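Local coordinates for protein restriction endonuclease LpnPI (Legionella pneumophila subsp. pneumophila str. Philadelphia 1, PDB 4RZL) that recognises modified cytosines in DNA through this N-terminal SRA-type domain, as part of an enzyme that probably cuts DNA as an endonuclease, at residues 10-13 with 14-18; 97-100 with 101-105. All coordinates share one frame; numbering follows the deposited sequence.

Contact 1: 10-13 with 14-18; sequences KIYS and FDTLA
Tyr12 and Thr16 set their side chains at about a right angle: Thr16 OG1 lies at the edge of the tyrosine ring, near its plane and 3.8 Å from Tyr12 CD2, so the meeting is edge-on rather than over a face. Lys10 CE lies over one face, offset toward the rim, and the ring also stacks with Tyr28. Leu17 reaches back to the same tyrosine, its CD2 branch lying 3.8 Å from Tyr12 CB. Ser13 O is gripped twice by Thr16. Thr16 N binds Ser13 O at 2.9 Å from above the carbonyl plane, whereas Thr16 OG1 binds Ser13 O at 2.8 Å, tilted by 17° from that plane. The threonine torsion (chi1 67°) explains the second bond, placing OG1 between its own backbone N and carbonyl carbon and sending the CG2 methyl to Ser13 OG, 3.3 Å away. Ser13 OG in turn donates to Asp15 OD1 at 3.0 Å, meeting it nearly along the C-O axis. Phe14 directs its CB away from residues 10-13, and its ring makes a cation-pi contact with Lys43. The Thr16 N to Ser13 O bond closes a type I beta turn from Ser13 to Thr16, in which Phe14 and Asp15 have right-handed helical backbone angles, with Asp15 psi at 3°; the threonine hydroxyl is bonded back to the first carbonyl, directly after strand 11-12.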
loop_
_atom_site.group_PDB
_atom_site.type_symbol
_atom_site.label_atom_id
_atom_site.label_comp_id
_atom_site.label_asym_id
_atom_site.label_seq_id
_atom_site.Cartn_x
_atom_site.Cartn_y
_atom_site.Cartn_z
ATOM N N LYS A 10 -16.232 5.023 9.614
ATOM C CA LYS A 10 -17.253 4.550 8.675
ATOM C C LYS A 10 -16.987 3.105 8.242
ATOM O O LYS A 10 -15.845 2.705 7.995
ATOM C CB LYS A 10 -17.339 5.457 7.444
ATOM C CG LYS A 10 -18.392 4.998 6.413
ATOM C CD LYS A 10 -19.092 6.172 5.725
ATOM C CE LYS A 10 -20.152 5.702 4.722
ATOM N NZ LYS A 10 -21.022 4.625 5.281
ATOM N N ILE A 11 -18.054 2.315 8.200
ATOM C CA ILE A 11 -17.987 0.951 7.711
ATOM C C ILE A 11 -18.824 0.766 6.446
ATOM O O ILE A 11 -20.046 0.921 6.481
ATOM C CB ILE A 11 -18.476 -0.015 8.792
ATOM C CG1 ILE A 11 -17.594 0.131 10.042
ATOM C CG2 ILE A 11 -18.528 -1.439 8.237
ATOM C CD1 ILE A 11 -18.018 -0.728 11.217
ATOM N N TYR A 12 -18.162 0.458 5.334
ATOM C CA TYR A 12 -18.810 0.248 4.038
ATOM C C TYR A 12 -19.217 -1.197 3.833
ATOM O O TYR A 12 -18.356 -2.080 3.829
ATOM C CB TYR A 12 -17.895 0.679 2.893
ATOM C CG TYR A 12 -17.702 2.172 2.795
ATOM C CD1 TYR A 12 -16.797 2.824 3.619
ATOM C CD2 TYR A 12 -18.425 2.930 1.874
ATOM C CE1 TYR A 12 -16.604 4.186 3.525
ATOM C CE2 TYR A 12 -18.249 4.291 1.784
ATOM C CZ TYR A 12 -17.338 4.914 2.613
ATOM O OH TYR A 12 -17.148 6.265 2.525
ATOM N N SER A 13 -20.508 -1.446 3.649
ATOM C CA SER A 13 -20.969 -2.794 3.357
ATOM C C SER A 13 -20.520 -3.191 1.946
ATOM O O SER A 13 -20.249 -2.327 1.090
ATOM C CB SER A 13 -22.491 -2.891 3.483
ATOM O OG SER A 13 -23.099 -1.995 2.579
ATOM N N PHE A 14 -20.433 -4.499 1.716
ATOM C CA PHE A 14 -19.854 -5.040 0.494
ATOM C C PHE A 14 -20.562 -4.557 -0.758
ATOM O O PHE A 14 -19.941 -4.382 -1.802
ATOM C CB PHE A 14 -19.871 -6.569 0.536
ATOM C CG PHE A 14 -19.279 -7.220 -0.686
ATOM C CD1 PHE A 14 -17.910 -7.180 -0.916
ATOM C CD2 PHE A 14 -20.087 -7.893 -1.594
ATOM C CE1 PHE A 14 -17.352 -7.791 -2.040
ATOM C CE2 PHE A 14 -19.538 -8.518 -2.716
ATOM C CZ PHE A 14 -18.171 -8.459 -2.944
ATOM N N ASP A 15 -21.858 -4.307 -0.670
ATOM C CA ASP A 15 -22.563 -3.901 -1.875
ATOM C C ASP A 15 -22.500 -2.384 -2.101
ATOM O O ASP A 15 -23.069 -1.884 -3.064
ATOM C CB ASP A 15 -24.016 -4.397 -1.835
ATOM C CG ASP A 15 -24.885 -3.603 -0.882
ATOM O OD1 ASP A 15 -24.381 -3.185 0.182
ATOM O OD2 ASP A 15 -26.079 -3.403 -1.200
ATOM N N THR A 16 -21.778 -1.656 -1.246
ATOM C CA THR A 16 -21.581 -0.215 -1.461
ATOM C C THR A 16 -20.154 0.147 -1.899
ATOM O O THR A 16 -19.808 1.330 -1.993
ATOM C CB THR A 16 -21.945 0.618 -0.205
ATOM O OG1 THR A 16 -21.015 0.346 0.854
ATOM C CG2 THR A 16 -23.361 0.287 0.261
ATOM N N LEU A 17 -19.323 -0.866 -2.137
ATOM C CA LEU A 17 -17.898 -0.649 -2.405
ATOM C C LEU A 17 -17.598 -0.000 -3.761
ATOM O O LEU A 17 -16.654 0.788 -3.887
ATOM C CB LEU A 17 -17.142 -1.983 -2.324
ATOM C CG LEU A 17 -17.187 -2.676 -0.962
ATOM C CD1 LEU A 17 -16.284 -3.908 -0.948
ATOM C CD2 LEU A 17 -16.847 -1.739 0.181
ATOM N N ALA A 18 -18.395 -0.328 -4.774
ATOM C CA ALA A 18 -18.074 0.066 -6.142
ATOM C C ALA A 18 -18.034 1.575 -6.393
ATOM O O ALA A 18 -17.312 2.030 -7.287
ATOM C CB ALA A 18 -19.054 -0.598 -7.114
#

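Contact 2: 97-100 with 101-105; sequences PGHD and IHDTP
Ile101 follows Asp100 with its CG2 branch beside the Asp100 carboxylate, 3.6 Å from Asp100 OD2, while the rest of its side chain leads into the fold and touches Gln179, Tyr181 and Ala168. His102 comes next and offers its backbone N-H to Asp100 OD2 at 2.9 Å. The bond is fairly straight, with an N-H...O angle of 167°, but it enters from above the carboxylate plane. The aspartate can serve because its CG is anti to its own backbone N (chi1 173°), which lays the carboxylate alongside the following peptides. The imidazole NE2 of His102 is hydrogen-bonded to Tyr181 OH, while Ile101 CG2 lies over one face of the ring. Asp103 closes the turn with its N donating to Asp100 O at 2.8 Å. Its carboxylate then folds back over His99. Asp103 OD2 sits 3.1 Å above one face of the imidazole, offset toward the rim, and approaches His99 CG to 3.2 Å; the two planes are 24° apart, and the approach is not one of an N-H to the carboxylate. One water joins this end to the turn, donating to Asp103 OD2 at 2.9 Å and accepting from Asp100 N at 2.8 Å. Beyond the turn, Thr104 OG1 is hydrogen-bonded to Asp93 OD2. Together, the OD2 bond to the N-H two residues on and the O bond to the N-H three residues on define an Asx turn combined with a type I beta turn, an Asx motif in the loop before helix 108-119.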
loop_
_atom_site.group_PDB
_atom_site.type_symbol
_atom_site.label_atom_id
_atom_site.label_comp_id
_atom_site.label_asym_id
_atom_site.label_seq_id
_atom_site.Cartn_x
_atom_site.Cartn_y
_atom_site.Cartn_z
ATOM N N PRO A 97 11.846 -19.893 1.563
ATOM C CA PRO A 97 12.984 -20.347 0.788
ATOM C C PRO A 97 12.557 -20.738 -0.612
ATOM O O PRO A 97 11.484 -21.124 -0.823
ATOM C CB PRO A 97 13.513 -21.500 1.617
ATOM C CG PRO A 97 12.981 -21.300 2.924
ATOM C CD PRO A 97 11.711 -20.635 2.793
ATOM N N GLY A 98 13.393 -20.490 -1.568
ATOM C CA GLY A 98 13.129 -20.847 -2.933
ATOM C C GLY A 98 13.879 -20.111 -3.984
ATOM O O GLY A 98 14.765 -20.622 -4.503
ATOM N N HIS A 99 13.618 -18.843 -4.147
ATOM C CA HIS A 99 14.183 -18.076 -5.199
ATOM C C HIS A 99 14.922 -16.912 -4.589
ATOM O O HIS A 99 14.818 -16.714 -3.432
ATOM C CB HIS A 99 13.089 -17.746 -6.197
ATOM C CG HIS A 99 12.680 -18.872 -7.141
ATOM N ND1 HIS A 99 11.446 -19.008 -7.587
ATOM C CD2 HIS A 99 13.401 -19.851 -7.770
ATOM C CE1 HIS A 99 11.382 -20.030 -8.443
ATOM N NE2 HIS A 99 12.567 -20.540 -8.540
ATOM N N ASP A 100 15.793 -16.239 -5.313
ATOM C CA ASP A 100 16.422 -14.969 -4.974
ATOM C C ASP A 100 15.370 -13.916 -4.587
ATOM O O ASP A 100 14.201 -13.998 -4.984
ATOM C CB ASP A 100 17.274 -14.493 -6.161
ATOM C CG ASP A 100 17.838 -13.097 -5.966
ATOM O OD1 ASP A 100 18.906 -12.973 -5.324
ATOM O OD2 ASP A 100 17.215 -12.126 -6.474
ATOM N N ILE A 101 15.801 -12.937 -3.799
ATOM C CA ILE A 101 14.935 -11.889 -3.260
ATOM C C ILE A 101 14.084 -11.210 -4.344
ATOM O O ILE A 101 12.928 -10.868 -4.098
ATOM C CB ILE A 101 15.793 -10.840 -2.489
ATOM C CG1 ILE A 101 14.945 -9.667 -1.973
ATOM C CG2 ILE A 101 16.931 -10.314 -3.362
ATOM C CD1 ILE A 101 15.701 -8.791 -0.952
ATOM N N HIS A 102 14.628 -11.076 -5.551
ATOM C CA HIS A 102 13.917 -10.400 -6.638
ATOM C C HIS A 102 13.125 -11.333 -7.541
ATOM O O HIS A 102 12.412 -10.882 -8.447
ATOM C CB HIS A 102 14.909 -9.599 -7.473
ATOM C CG HIS A 102 15.535 -8.465 -6.727
ATOM N ND1 HIS A 102 16.899 -8.300 -6.624
ATOM C CD2 HIS A 102 14.977 -7.439 -6.039
ATOM C CE1 HIS A 102 17.155 -7.216 -5.913
ATOM N NE2 HIS A 102 16.008 -6.671 -5.547
ATOM N N ASP A 103 13.244 -12.629 -7.285
ATOM C CA ASP A 103 12.601 -13.647 -8.118
ATOM C C ASP A 103 11.288 -14.110 -7.475
ATOM O O ASP A 103 11.202 -15.192 -6.912
ATOM C CB ASP A 103 13.588 -14.803 -8.340
ATOM C CG ASP A 103 13.073 -15.863 -9.313
ATOM O OD1 ASP A 103 12.054 -15.642 -9.999
ATOM O OD2 ASP A 103 13.730 -16.923 -9.413
ATOM N N THR A 104 10.259 -13.275 -7.564
ATOM C CA THR A 104 8.984 -13.573 -6.934
ATOM C C THR A 104 7.891 -13.474 -7.988
ATOM O O THR A 104 8.030 -12.725 -8.959
ATOM C CB THR A 104 8.684 -12.616 -5.746
ATOM O OG1 THR A 104 8.363 -11.302 -6.236
ATOM C CG2 THR A 104 9.886 -12.549 -4.791
ATOM N N PRO A 105 6.822 -14.268 -7.831
ATOM C CA PRO A 105 5.774 -14.343 -8.864
ATOM C C PRO A 105 5.082 -13.001 -9.131
ATOM O O PRO A 105 4.852 -12.656 -10.292
ATOM C CB PRO A 105 4.783 -15.356 -8.277
ATOM C CG PRO A 105 5.616 -16.207 -7.356
ATOM C CD PRO A 105 6.606 -15.245 -6.746
HETATM O O HOH W 1 16.181 -17.146 -7.938
#

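From the N terminus, contact 1 comes first, closing a tight turn after strand 11-12, which pairs in parallel with strand 27-28, and leading the chain past helix 40-44 towards strand 22-23. Much later, contact 2 closes its own turn in the loop between strand 87-91 and helix 108-119, beside strand 176-187. The two are in series, so neither nests within nor crosses the other. The centres of contact 1 and contact 2 are about 36 Å apart, on opposite sides of the chain's centre. The nearest atoms of contact 1 and contact 2 are about 24 Å apart. The mixed sheet links them indirectly: strand 27-28 pairs with 147-155, which pairs with 176-187 and so with 87-91.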